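Long-range contacts in penicillin binding protein 2X (Streptococcus thermophilus, PDB 5U47), which probably acts as a transpeptidase that cross-links peptidoglycan strands in septal cell-wall synthesis and is a target of beta-lactam antibiotics: residues Q227-T232 against N563-E568; M234-E239 against F558-N563; D188-Y193 against T207-A212; K25-A30 against K163-Y168; I672-K677 against I701-G706. The protein carries 1 engineered substitution. All blocks are in the same frame, centred on the assembly; numbering follows the deposited sequence.

Contact 1: Q227-T232 against N563-E568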
# COMPACT_ATOMS: atom_id res chain seq x y z
N GLN A 227 13.72 3.84 0.97
CA GLN A 227 12.74 4.61 0.19
C GLN A 227 13.38 5.84 -0.44
O GLN A 227 13.15 6.12 -1.61
CB GLN A 227 11.57 5.02 1.06
CG GLN A 227 10.48 5.82 0.33
CD GLN A 227 9.59 4.95 -0.56
OE1 GLN A 227 9.15 3.86 -0.15
NE2 GLN A 227 9.26 5.45 -1.73
N THR A 228 14.18 6.58 0.35
CA THR A 228 14.88 7.79 -0.13
C THR A 228 15.78 7.45 -1.29
O THR A 228 15.80 8.14 -2.31
CB THR A 228 15.66 8.47 1.04
OG1 THR A 228 14.71 8.88 2.03
CG2 THR A 228 16.43 9.71 0.58
N PHE A 229 16.48 6.34 -1.16
CA PHE A 229 17.38 5.87 -2.19
C PHE A 229 16.60 5.46 -3.44
O PHE A 229 17.01 5.78 -4.56
CB PHE A 229 18.20 4.71 -1.64
CG PHE A 229 19.32 4.29 -2.50
CD1 PHE A 229 20.56 4.88 -2.37
CD2 PHE A 229 19.14 3.29 -3.43
CE1 PHE A 229 21.61 4.48 -3.17
CE2 PHE A 229 20.17 2.90 -4.23
CZ PHE A 229 21.41 3.49 -4.12
N LEU A 230 15.46 4.78 -3.26
CA LEU A 230 14.62 4.38 -4.39
C LEU A 230 14.11 5.59 -5.20
O LEU A 230 14.06 5.54 -6.44
CB LEU A 230 13.41 3.56 -3.91
CG LEU A 230 12.38 3.18 -4.98
CD1 LEU A 230 13.01 2.34 -6.06
CD2 LEU A 230 11.20 2.45 -4.37
N GLU A 231 13.70 6.65 -4.50
CA GLU A 231 13.18 7.88 -5.15
C GLU A 231 14.23 8.48 -6.09
O GLU A 231 13.93 8.84 -7.22
CB GLU A 231 12.72 8.93 -4.12
CG GLU A 231 11.58 8.52 -3.18
CD GLU A 231 10.16 8.53 -3.79
OE1 GLU A 231 9.93 9.27 -4.76
OE2 GLU A 231 9.26 7.80 -3.27
N THR A 232 15.46 8.57 -5.61
CA THR A 232 16.56 9.08 -6.41
C THR A 232 16.79 8.23 -7.65
O THR A 232 16.90 8.76 -8.76
CB THR A 232 17.85 9.12 -5.59
OG1 THR A 232 17.63 9.88 -4.40
CG2 THR A 232 19.00 9.71 -6.39
N ASN A 563 19.55 -2.65 -9.66
CA ASN A 563 20.87 -2.96 -9.08
C ASN A 563 21.22 -2.18 -7.81
O ASN A 563 21.51 -2.80 -6.79
CB ASN A 563 22.03 -2.81 -10.13
CG ASN A 563 21.83 -3.69 -11.36
OD1 ASN A 563 20.72 -4.09 -11.67
ND2 ASN A 563 22.92 -3.98 -12.07
N PRO A 564 21.21 -0.84 -7.87
CA PRO A 564 21.62 -0.12 -6.66
C PRO A 564 20.63 -0.24 -5.49
O PRO A 564 21.04 -0.23 -4.34
CB PRO A 564 21.81 1.31 -7.14
CG PRO A 564 21.03 1.43 -8.40
CD PRO A 564 20.91 0.07 -8.99
N VAL A 565 19.34 -0.37 -5.78
CA VAL A 565 18.32 -0.47 -4.72
C VAL A 565 18.44 -1.81 -4.01
O VAL A 565 18.48 -1.84 -2.78
CB VAL A 565 16.91 -0.22 -5.28
CG1 VAL A 565 15.84 -0.49 -4.19
CG2 VAL A 565 16.83 1.22 -5.78
N LEU A 566 18.54 -2.90 -4.75
CA LEU A 566 18.74 -4.21 -4.11
C LEU A 566 20.08 -4.32 -3.38
O LEU A 566 20.16 -4.99 -2.35
CB LEU A 566 18.58 -5.37 -5.10
CG LEU A 566 17.16 -5.62 -5.54
CD1 LEU A 566 17.10 -6.79 -6.49
CD2 LEU A 566 16.24 -5.88 -4.34
N GLU A 567 21.12 -3.67 -3.91
CA GLU A 567 22.42 -3.66 -3.22
C GLU A 567 22.29 -2.86 -1.91
O GLU A 567 22.85 -3.25 -0.89
CB GLU A 567 23.55 -3.12 -4.10
CG GLU A 567 24.03 -4.16 -5.11
CD GLU A 567 25.20 -3.71 -5.95
OE1 GLU A 567 25.48 -2.48 -6.02
OE2 GLU A 567 25.86 -4.59 -6.53
N GLU A 568 21.55 -1.76 -1.96
CA GLU A 568 21.33 -0.95 -0.76
C GLU A 568 20.57 -1.78 0.27
O GLU A 568 20.91 -1.78 1.43
CB GLU A 568 20.56 0.34 -1.07
CG GLU A 568 20.52 1.33 0.10
CD GLU A 568 21.89 1.93 0.46
OE1 GLU A 568 22.85 1.80 -0.34
OE2 GLU A 568 22.00 2.53 1.55

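Contact 2: M234-E239 against F558-N563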
# COMPACT_ATOMS: atom_id res chain seq x y z
N MET A 234 14.69 6.15 -9.08
CA MET A 234 13.52 6.18 -9.93
C MET A 234 13.51 7.45 -10.78
O MET A 234 13.09 7.41 -11.93
CB MET A 234 12.24 6.09 -9.10
CG MET A 234 11.07 5.65 -9.91
SD MET A 234 11.27 3.93 -10.48
CE MET A 234 9.60 3.77 -11.07
N ASP A 235 13.94 8.58 -10.21
CA ASP A 235 14.03 9.82 -10.99
C ASP A 235 14.99 9.63 -12.15
O ASP A 235 14.69 10.07 -13.27
CB ASP A 235 14.53 11.01 -10.17
CG ASP A 235 13.51 11.51 -9.17
OD1 ASP A 235 12.29 11.20 -9.28
OD2 ASP A 235 13.94 12.23 -8.27
N THR A 236 16.12 8.99 -11.90
CA THR A 236 17.09 8.75 -12.98
C THR A 236 16.50 7.84 -14.06
O THR A 236 16.73 8.04 -15.27
CB THR A 236 18.39 8.15 -12.46
OG1 THR A 236 18.89 8.97 -11.41
CG2 THR A 236 19.46 8.05 -13.59
N PHE A 237 15.74 6.84 -13.62
CA PHE A 237 15.12 5.87 -14.51
C PHE A 237 14.11 6.58 -15.43
O PHE A 237 14.05 6.30 -16.63
CB PHE A 237 14.50 4.75 -13.67
CG PHE A 237 13.80 3.66 -14.45
CD1 PHE A 237 14.53 2.73 -15.19
CD2 PHE A 237 12.43 3.49 -14.36
CE1 PHE A 237 13.89 1.70 -15.87
CE2 PHE A 237 11.79 2.46 -15.04
CZ PHE A 237 12.52 1.56 -15.79
N MET A 238 13.35 7.51 -14.86
CA MET A 238 12.38 8.29 -15.65
C MET A 238 13.08 9.21 -16.65
O MET A 238 12.58 9.42 -17.74
CB MET A 238 11.47 9.13 -14.77
CG MET A 238 10.58 8.32 -13.85
SD MET A 238 9.76 6.96 -14.70
CE MET A 238 8.77 7.89 -15.87
N GLU A 239 14.22 9.79 -16.25
CA GLU A 239 14.98 10.63 -17.17
C GLU A 239 15.45 9.80 -18.36
O GLU A 239 15.38 10.24 -19.49
CB GLU A 239 16.18 11.26 -16.47
CG GLU A 239 15.77 12.27 -15.41
CD GLU A 239 16.92 12.73 -14.53
OE1 GLU A 239 18.08 12.27 -14.72
OE2 GLU A 239 16.64 13.57 -13.64
N PHE A 558 16.96 -1.11 -16.75
CA PHE A 558 16.55 -1.67 -15.46
C PHE A 558 17.68 -1.66 -14.44
O PHE A 558 17.42 -1.61 -13.23
CB PHE A 558 15.99 -3.08 -15.59
CG PHE A 558 14.61 -3.16 -16.18
CD1 PHE A 558 13.58 -2.39 -15.67
CD2 PHE A 558 14.33 -4.06 -17.19
CE1 PHE A 558 12.30 -2.47 -16.20
CE2 PHE A 558 13.04 -4.18 -17.71
CZ PHE A 558 12.03 -3.38 -17.22
N ALA A 559 18.92 -1.69 -14.91
CA ALA A 559 20.08 -1.67 -14.02
C ALA A 559 20.14 -0.37 -13.22
O ALA A 559 20.69 -0.33 -12.13
CB ALA A 559 21.35 -1.86 -14.79
N THR A 560 19.59 0.70 -13.80
CA THR A 560 19.56 2.00 -13.15
C THR A 560 18.77 1.97 -11.83
O THR A 560 19.15 2.63 -10.86
CB THR A 560 18.92 3.05 -14.10
OG1 THR A 560 19.68 3.11 -15.31
CG2 THR A 560 18.88 4.43 -13.46
N VAL A 561 17.72 1.18 -11.78
CA VAL A 561 16.84 1.16 -10.62
C VAL A 561 16.96 -0.13 -9.78
O VAL A 561 17.07 -0.05 -8.57
CB VAL A 561 15.38 1.52 -11.03
CG1 VAL A 561 14.80 0.51 -11.99
CG2 VAL A 561 14.49 1.65 -9.81
N VAL A 562 17.03 -1.29 -10.41
CA VAL A 562 17.10 -2.53 -9.66
C VAL A 562 18.44 -2.75 -8.94
O VAL A 562 18.45 -2.96 -7.73
CB VAL A 562 16.78 -3.76 -10.55
CG1 VAL A 562 16.81 -5.05 -9.74
CG2 VAL A 562 15.42 -3.59 -11.21
N ASN A 563 19.55 -2.65 -9.66
CA ASN A 563 20.87 -2.96 -9.08
C ASN A 563 21.22 -2.18 -7.81
O ASN A 563 21.51 -2.80 -6.79
CB ASN A 563 22.03 -2.81 -10.13
CG ASN A 563 21.83 -3.69 -11.36
OD1 ASN A 563 20.72 -4.09 -11.67
ND2 ASN A 563 22.92 -3.98 -12.07

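Contact 3: D188-Y193 against T207-A212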
# COMPACT_ATOMS: atom_id res chain seq x y z
N ASP A 188 -12.84 13.14 19.16
CA ASP A 188 -12.95 14.57 19.32
C ASP A 188 -13.31 15.03 20.73
O ASP A 188 -13.94 14.31 21.51
CB ASP A 188 -13.98 15.12 18.34
CG ASP A 188 -13.50 15.07 16.90
OD1 ASP A 188 -12.26 15.01 16.65
OD2 ASP A 188 -14.38 15.11 16.01
N GLY A 189 -12.84 16.24 21.05
CA GLY A 189 -13.10 16.90 22.31
C GLY A 189 -14.27 17.84 22.12
O GLY A 189 -14.91 17.84 21.07
N GLU A 190 -14.52 18.67 23.12
CA GLU A 190 -15.65 19.57 23.07
C GLU A 190 -15.28 20.81 23.86
O GLU A 190 -14.55 20.73 24.85
CB GLU A 190 -16.84 18.87 23.74
CG GLU A 190 -18.21 19.26 23.21
CD GLU A 190 -18.55 18.61 21.88
OE1 GLU A 190 -19.37 19.19 21.13
OE2 GLU A 190 -18.03 17.53 21.57
N ALA A 191 -15.76 21.97 23.41
CA ALA A 191 -15.51 23.21 24.13
C ALA A 191 -16.65 24.19 23.97
O ALA A 191 -17.46 24.09 23.04
CB ALA A 191 -14.21 23.84 23.66
N ILE A 192 -16.72 25.12 24.90
CA ILE A 192 -17.69 26.19 24.87
C ILE A 192 -16.91 27.44 24.48
O ILE A 192 -16.04 27.88 25.22
CB ILE A 192 -18.38 26.41 26.23
CG1 ILE A 192 -19.09 25.13 26.67
CG2 ILE A 192 -19.36 27.57 26.15
CD1 ILE A 192 -19.68 25.20 28.06
N TYR A 193 -17.21 27.97 23.31
CA TYR A 193 -16.60 29.22 22.88
C TYR A 193 -17.53 30.30 23.30
O TYR A 193 -18.72 30.08 23.38
CB TYR A 193 -16.49 29.29 21.36
CG TYR A 193 -15.38 28.51 20.75
CD1 TYR A 193 -15.37 27.12 20.78
CD2 TYR A 193 -14.33 29.15 20.10
CE1 TYR A 193 -14.34 26.39 20.19
CE2 TYR A 193 -13.32 28.44 19.49
CZ TYR A 193 -13.32 27.06 19.55
OH TYR A 193 -12.29 26.37 18.97
N THR A 207 -13.18 27.25 26.41
CA THR A 207 -13.03 26.56 27.67
C THR A 207 -13.32 25.12 27.26
O THR A 207 -14.43 24.81 26.87
CB THR A 207 -14.05 27.01 28.74
OG1 THR A 207 -13.80 28.37 29.10
CG2 THR A 207 -13.94 26.12 29.98
N ILE A 208 -12.30 24.27 27.32
CA ILE A 208 -12.46 22.86 26.98
C ILE A 208 -13.31 22.21 28.06
O ILE A 208 -13.08 22.42 29.25
CB ILE A 208 -11.09 22.17 26.82
CG1 ILE A 208 -10.39 22.75 25.57
CG2 ILE A 208 -11.26 20.66 26.71
CD1 ILE A 208 -8.96 22.29 25.36
N THR A 209 -14.32 21.46 27.64
CA THR A 209 -15.21 20.76 28.57
C THR A 209 -15.03 19.25 28.50
O THR A 209 -15.31 18.54 29.48
CB THR A 209 -16.67 21.14 28.32
OG1 THR A 209 -17.04 20.81 26.98
CG2 THR A 209 -16.86 22.62 28.55
N LYS A 210 -14.62 18.77 27.33
CA LYS A 210 -14.32 17.36 27.12
C LYS A 210 -12.99 17.30 26.36
O LYS A 210 -12.89 17.82 25.26
CB LYS A 210 -15.40 16.70 26.27
CG LYS A 210 -15.14 15.22 26.04
CD LYS A 210 -16.23 14.58 25.22
CE LYS A 210 -16.03 13.07 25.21
NZ LYS A 210 -17.03 12.34 24.38
N GLU A 211 -11.98 16.68 26.96
CA GLU A 211 -10.68 16.55 26.34
C GLU A 211 -10.71 15.59 25.16
O GLU A 211 -11.35 14.54 25.23
CB GLU A 211 -9.63 16.05 27.35
CG GLU A 211 -9.21 17.05 28.41
CD GLU A 211 -8.46 18.25 27.85
OE1 GLU A 211 -7.83 18.15 26.78
OE2 GLU A 211 -8.51 19.32 28.49
N ALA A 212 -10.02 15.95 24.08
CA ALA A 212 -9.92 15.06 22.93
C ALA A 212 -8.97 13.90 23.28
O ALA A 212 -8.15 14.03 24.17
CB ALA A 212 -9.41 15.83 21.73
O HOH W 1 -12.80 12.80 23.55

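Contact 4: K25-A30 against K163-Y168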
# COMPACT_ATOMS: atom_id res chain seq x y z
N LYS A 25 -22.14 23.69 22.11
CA LYS A 25 -20.76 23.22 22.06
C LYS A 25 -20.13 23.32 20.66
O LYS A 25 -20.83 23.41 19.65
CB LYS A 25 -20.71 21.75 22.49
CG LYS A 25 -21.25 21.46 23.89
CD LYS A 25 -20.29 21.93 24.97
CE LYS A 25 -20.80 21.59 26.35
NZ LYS A 25 -21.03 20.13 26.56
N THR A 26 -18.80 23.27 20.64
CA THR A 26 -18.01 23.28 19.41
C THR A 26 -17.02 22.14 19.52
O THR A 26 -16.38 21.97 20.55
CB THR A 26 -17.21 24.59 19.26
OG1 THR A 26 -18.11 25.70 19.30
CG2 THR A 26 -16.42 24.62 17.94
N ILE A 27 -16.90 21.36 18.45
CA ILE A 27 -15.98 20.24 18.40
C ILE A 27 -14.53 20.74 18.47
O ILE A 27 -14.19 21.79 17.91
CB ILE A 27 -16.18 19.42 17.11
CG1 ILE A 27 -17.58 18.78 17.10
CG2 ILE A 27 -15.10 18.34 16.95
CD1 ILE A 27 -17.96 18.17 15.76
N VAL A 28 -13.71 20.00 19.22
CA VAL A 28 -12.27 20.25 19.32
C VAL A 28 -11.63 19.00 18.71
O VAL A 28 -11.75 17.89 19.25
CB VAL A 28 -11.81 20.48 20.78
CG1 VAL A 28 -10.31 20.66 20.86
CG2 VAL A 28 -12.50 21.70 21.36
N ALA A 29 -11.02 19.16 17.55
CA ALA A 29 -10.42 18.04 16.86
C ALA A 29 -9.28 17.46 17.67
O ALA A 29 -8.49 18.19 18.25
CB ALA A 29 -9.90 18.48 15.49
N ALA A 30 -9.23 16.15 17.74
CA ALA A 30 -8.15 15.46 18.41
C ALA A 30 -6.88 15.53 17.55
O ALA A 30 -6.95 15.74 16.33
CB ALA A 30 -8.53 14.00 18.64
N LYS A 163 -19.39 22.28 8.93
CA LYS A 163 -20.42 23.31 8.67
C LYS A 163 -21.39 23.57 9.83
O LYS A 163 -22.03 24.63 9.89
CB LYS A 163 -21.22 22.92 7.41
CG LYS A 163 -20.42 22.98 6.12
CD LYS A 163 -20.24 24.42 5.64
CE LYS A 163 -19.38 24.51 4.39
NZ LYS A 163 -17.96 24.15 4.66
N LYS A 164 -21.51 22.60 10.75
CA LYS A 164 -22.40 22.73 11.91
C LYS A 164 -21.92 23.79 12.92
O LYS A 164 -22.71 24.61 13.37
CB LYS A 164 -22.56 21.35 12.59
CG LYS A 164 -23.34 21.29 13.90
CD LYS A 164 -24.84 21.52 13.76
CE LYS A 164 -25.51 21.27 15.11
NZ LYS A 164 -26.99 21.47 15.10
N ASP A 165 -20.62 23.77 13.27
CA ASP A 165 -20.04 24.68 14.28
C ASP A 165 -18.79 25.50 13.87
O ASP A 165 -18.22 26.23 14.69
CB ASP A 165 -19.75 23.89 15.57
CG ASP A 165 -18.75 22.73 15.35
OD1 ASP A 165 -18.02 22.72 14.33
OD2 ASP A 165 -18.68 21.85 16.23
N GLY A 166 -18.37 25.37 12.61
CA GLY A 166 -17.21 26.11 12.12
C GLY A 166 -15.85 25.58 12.55
O GLY A 166 -14.84 26.23 12.30
N SER A 167 -15.81 24.40 13.18
CA SER A 167 -14.57 23.80 13.62
C SER A 167 -13.83 23.17 12.45
O SER A 167 -14.41 22.86 11.42
CB SER A 167 -14.82 22.72 14.68
OG SER A 167 -15.71 21.71 14.22
N TYR A 168 -12.53 22.98 12.63
CA TYR A 168 -11.71 22.31 11.62
C TYR A 168 -11.11 21.07 12.18
O TYR A 168 -10.81 21.01 13.36
CB TYR A 168 -10.58 23.21 11.12
CG TYR A 168 -11.07 24.27 10.19
CD1 TYR A 168 -11.67 25.42 10.67
CD2 TYR A 168 -10.95 24.11 8.81
CE1 TYR A 168 -12.13 26.40 9.80
CE2 TYR A 168 -11.41 25.09 7.93
CZ TYR A 168 -11.99 26.23 8.44
OH TYR A 168 -12.44 27.19 7.59
O HOH W 2 -11.08 21.55 16.08

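Contact 5: I672-K677 against I701-G706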
# COMPACT_ATOMS: atom_id res chain seq x y z
N ILE A 672 -18.28 -31.66 7.50
CA ILE A 672 -17.26 -32.50 6.89
C ILE A 672 -16.47 -33.16 8.01
O ILE A 672 -16.14 -32.52 9.00
CB ILE A 672 -16.32 -31.66 6.01
CG1 ILE A 672 -17.12 -31.06 4.85
CG2 ILE A 672 -15.15 -32.49 5.51
CD1 ILE A 672 -16.34 -30.06 4.03
N LYS A 673 -16.20 -34.45 7.85
CA LYS A 673 -15.43 -35.23 8.82
C LYS A 673 -13.94 -35.07 8.55
O LYS A 673 -13.46 -35.44 7.48
CB LYS A 673 -15.81 -36.71 8.69
CG LYS A 673 -14.98 -37.71 9.48
CD LYS A 673 -15.34 -37.76 10.96
CE LYS A 673 -14.58 -38.88 11.66
NZ LYS A 673 -13.12 -38.60 11.74
N ILE A 674 -13.20 -34.55 9.52
CA ILE A 674 -11.76 -34.34 9.36
C ILE A 674 -10.95 -35.35 10.15
O ILE A 674 -11.23 -35.62 11.30
CB ILE A 674 -11.31 -32.92 9.84
CG1 ILE A 674 -12.06 -31.81 9.09
CG2 ILE A 674 -9.80 -32.75 9.63
CD1 ILE A 674 -11.77 -31.76 7.61
N THR A 675 -9.93 -35.91 9.51
CA THR A 675 -8.97 -36.80 10.13
C THR A 675 -7.66 -36.02 10.19
O THR A 675 -7.22 -35.50 9.16
CB THR A 675 -8.79 -38.07 9.29
OG1 THR A 675 -10.02 -38.80 9.28
CG2 THR A 675 -7.70 -38.96 9.86
N TYR A 676 -7.07 -35.88 11.38
CA TYR A 676 -5.82 -35.12 11.51
C TYR A 676 -4.59 -35.98 11.60
O TYR A 676 -4.61 -37.05 12.20
CB TYR A 676 -5.85 -34.20 12.75
CG TYR A 676 -6.93 -33.15 12.67
CD1 TYR A 676 -6.73 -31.96 11.96
CD2 TYR A 676 -8.15 -33.34 13.30
CE1 TYR A 676 -7.72 -31.00 11.88
CE2 TYR A 676 -9.15 -32.39 13.23
CZ TYR A 676 -8.93 -31.22 12.53
OH TYR A 676 -9.94 -30.28 12.45
N LYS A 677 -3.52 -35.50 10.98
CA LYS A 677 -2.19 -36.07 11.11
C LYS A 677 -1.33 -34.93 11.66
O LYS A 677 -1.25 -33.88 11.04
CB LYS A 677 -1.59 -36.49 9.77
CG LYS A 677 -2.23 -37.68 9.08
CD LYS A 677 -1.58 -37.92 7.72
CE LYS A 677 -0.10 -38.26 7.82
NZ LYS A 677 0.46 -38.55 6.47
N ILE A 701 -11.94 -35.35 4.83
CA ILE A 701 -10.65 -34.84 4.41
C ILE A 701 -9.62 -35.24 5.45
O ILE A 701 -9.89 -35.25 6.66
CB ILE A 701 -10.62 -33.30 4.31
CG1 ILE A 701 -11.77 -32.75 3.45
CG2 ILE A 701 -9.29 -32.85 3.72
CD1 ILE A 701 -11.88 -31.24 3.49
N THR A 702 -8.44 -35.62 4.97
CA THR A 702 -7.31 -35.86 5.85
C THR A 702 -6.46 -34.60 5.78
O THR A 702 -5.98 -34.20 4.71
CB THR A 702 -6.49 -37.10 5.47
OG1 THR A 702 -7.29 -38.26 5.64
CG2 THR A 702 -5.26 -37.23 6.38
N ILE A 703 -6.31 -33.96 6.93
CA ILE A 703 -5.53 -32.74 7.06
C ILE A 703 -4.25 -33.03 7.83
O ILE A 703 -4.30 -33.55 8.96
CB ILE A 703 -6.33 -31.70 7.84
CG1 ILE A 703 -7.50 -31.18 6.99
CG2 ILE A 703 -5.45 -30.55 8.33
CD1 ILE A 703 -7.09 -30.34 5.80
N THR A 704 -3.12 -32.65 7.26
CA THR A 704 -1.83 -32.78 7.90
C THR A 704 -1.51 -31.43 8.53
O THR A 704 -1.64 -30.38 7.89
CB THR A 704 -0.74 -33.18 6.90
OG1 THR A 704 -1.12 -34.40 6.27
CG2 THR A 704 0.63 -33.36 7.58
N LEU A 705 -1.10 -31.46 9.80
CA LEU A 705 -0.73 -30.26 10.54
C LEU A 705 0.79 -30.26 10.78
O LEU A 705 1.38 -31.30 11.06
CB LEU A 705 -1.44 -30.21 11.89
CG LEU A 705 -2.96 -30.19 11.87
CD1 LEU A 705 -3.49 -30.35 13.29
CD2 LEU A 705 -3.48 -28.93 11.22
N GLY A 706 1.41 -29.09 10.65
CA GLY A 706 2.84 -28.91 10.89
C GLY A 706 3.02 -27.78 11.89
O GLY A 706 2.66 -26.62 11.60
O HOH W 3 0.80 -35.95 5.33

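Contact 1: Q227-T232 against N563-E568
Phe229 reaches across from helix 227-232 and sets its ring among Pro564, Val565 and Glu568 of helix 563-568. The two helix segments run antiparallel, with axes 9.7 Å apart at the closest point. The CG of Phe229 is anti to the backbone N (chi1 -170°), on the side of the carbonyl carbon.

The first group of contacts covers a ring face. Glu568 CB makes a CH-pi contact, 4.2 Å from the centroid of the Phe229 ring and offset toward the rim. The carboxylate of Glu568 stacks on the ring, with the two planes 16° apart. Its OE1 lies 4.1 Å from Phe229 CE1.

The closest approach is to the backbone, where Phe229 CE2 lies 3.3 Å from Pro564 O.

The remaining group is apolar. Pro564 CB comes in at the ring edge, in plane, 3.7 Å from Phe229 CE2. The two side chains cross at about a right angle. Val565 CG2 lies 3.9 Å from Phe229 CD2, and these side chains slide past each other in opposite directions. The same CG2 is 4.0 Å from Leu230 CD1, so this one methyl meets both residues.

Helix 227-232 is also tied to strand 258-264 by a salt bridge from Glu231 to Arg264. Leu230 and Val565 both touch Met543 of strand 541-548, and Leu230 also touches Ala260 and Thr262 of strand 258-264. Helices 224-241 and 558-572 thus lie side by side on one face of the five-stranded antiparallel sheet.

Contact 2: M234-E239 against F558-N563
Phe558 O is gripped twice within 558-563. Val562 N donates to Phe558 O at 2.9 Å, and Val561 N donates to it at 3.2 Å. The contact with helix 234-239 is made mainly by side chains.

Phe237 and Val561 are at its middle. Val561 CG1 stands over one face of the Phe237 ring, 4.1 Å from the ring centroid and offset toward the rim. It is 3.9 Å from the ring atom Phe237 CD1. The CG1 of Val561 lies between the backbone N and the carbonyl carbon (chi1 63°), while CG2 is anti to the N. That second methyl meets the sulfur of Met234, with Val561 CG2 4.0 Å from Met234 SD. The two side chains lie side by side and point the same way. The far end of the Phe237 ring meets Phe558, with CZ of Phe237 4.1 Å from CE1 of Phe558.

Nearer the surface, Thr236 and Thr560 meet through their methyl groups, with their CG2 atoms 3.7 Å apart. These side chains cross at about a right angle. The hydroxyl of Thr560 is hydrogen-bonded to Gln240 OE1.

Phe237 and Val561 also rest on Val545 of strand 541-548. A helix from the start and a helix from the end of the domain, antiparallel to each other and packed on the central sheet, are characteristic of the penicillin-binding transpeptidase and beta-lactamase fold.

Contact 3: D188-Y193 against T207-A212
Strand 189-192 pairs antiparallel with residues 207-210, and the register shifts by one residue between Glu190 and Ala191. At the shift, Thr209 and Lys210 both face Glu190. Glu190 O accepts from Thr209 N at 2.9 Å and from Lys210 N at 3.2 Å. The two donors come from the same face of the carbonyl plane. Thr209 OG1 adds a weak bond to the same oxygen. The return bond runs from Glu190 N to Lys210 O at 2.8 Å. Beyond the shift, Ile192 and Thr207 form a regular hydrogen-bonded pair, and Ala191 and Ile208 a non-hydrogen-bonded one.

Glu190 CB and Lys210 CB are 3.6 Å apart on one face of the sheet. Their charged ends lead away and do not touch. Thr209 CG2 meets Ile192 CG1 at 3.8 Å, the two side chains crossing at about a right angle. On the other face, Ala191 CB packs near the backbone of Ile208. With no side chain, Gly189 can bring its CA to 3.1 Å from Lys210 O, where a CB would run into Lys210 O and Ala212 N. A water sits 2.8 Å from both Asp188 O and Glu211 O, beyond the last strand pair.

Strand 26-28 pairs with the other edge of strand 189-192, through Gly189 and Ala191. The arrangement is a classic beta bulge in an outer strand of a small three-stranded antiparallel sheet.

Contact 4: K25-A30 against K163-Y168
The carboxylate of Asp165 faces Thr26 and Ile27 and ties the loop 163-168 to strand 26-28. The CG of Asp165 lies between its backbone N and carbonyl carbon (chi1 60°), and from there its two oxygens bond to Ile27 N and Ser167 N.

The side chains of Ile27 and Asp165 cross at about a right angle. OD2 does the touching. It accepts a nearly straight bond from Ile27 N at 2.9 Å, and the donor stands 45° out of the carboxylate plane. Ile27 CG1 also lies beside this oxygen, 3.4 Å from Asp165 OD2. Thr26 crosses the carboxylate at a slant, and its CG2 is 4.0 Å from Asp165 CG.

The other oxygen is held within the loop. Asp165 OD1 accepts from Ser167 N at 3.0 Å. Ser167 OG also bonds to it, at an unusually short distance whose exact value is doubtful. The bonds to Ile27 N and Ser167 N would restrict rotation of the group. Ser167 faces the strand as well, with its CB 3.4 Å from Ile27 O. Further along, a water accepts from Ala29 N and donates to Tyr168 O, while Ala29 CB lies 3.4 Å from that same Tyr168 O.

Strand 26-28 pairs on through Thr26 and Val28 with strand 189-192. Asp165 OD1 accepts from the backbone N two residues on, an Asx turn, here with the second carboxylate oxygen accepting an N-H of strand 26-28.

Contact 5: I672-K677 against I701-G706
Lys677 lays its side chain across Thr702 and Thr704 of the neighbouring strand. Its CB is 4.1 Å from Thr704 OG1. The next atom, Lys677 CG, meets the methyl Thr702 CG2 at 4.1 Å. Lys677 CD passes 3.8 Å from Thr704 OG1 and also touches Thr702 CG2. The chain then bends at chi3 (63°), which places CE. At the tip, Lys677 NZ donates to a water at 2.9 Å. The same water is 2.6 Å from Thr704 OG1, so the amine and the hydroxyl are bridged.

The other face is apolar. Ile674 CG2 meets Ile703 CG1 at 3.8 Å. The same Ile674 methyl also lies over one face of the Tyr676 ring, near its rim. The ring atom Tyr676 CD1 is 3.9 Å from Leu705 CD1, and these side chains cross at a slant. Tyr676 and Ile703 lie side by side and point the same way.

Strands 673-677 and 701-706 run parallel, 32° apart in direction. Five backbone bonds join them, donors coming from each strand in turn, and the shortest is Leu705 N to Lys677 O at 2.7 Å. Helix 660-670 covers the apolar face, where Ala667 touches Ile674 and Val663 touches Tyr676. The strand 683-687 pairs with the other edge of strand 700-706. A helix packed on a three-stranded sheet, with its first and last strands parallel neighbours, is the fold of a PASTA domain.

In the fold
From the N terminus, contact 4 closes first and joins strand 26-28 to the loop before strand 168-172. Contact 3 follows in series as a beta hairpin, strands 189-192 and 207-210 being successive in the chain and antiparallel neighbours in the sheet. The two touch, because strands 26-28 and 189-192 are neighbours in that sheet, and both belong to the N-terminal part. Contact 1 then opens at helix 224-241 and closes at helix 558-572, spanning most of the transpeptidase domain. Contact 2 lies within that span, joins the same two helices, and shares Asn563 with it. None of the spans cross. Contact 5 comes last, within the C-terminal PASTA domain, its centre about 46 Å from that of contact 1.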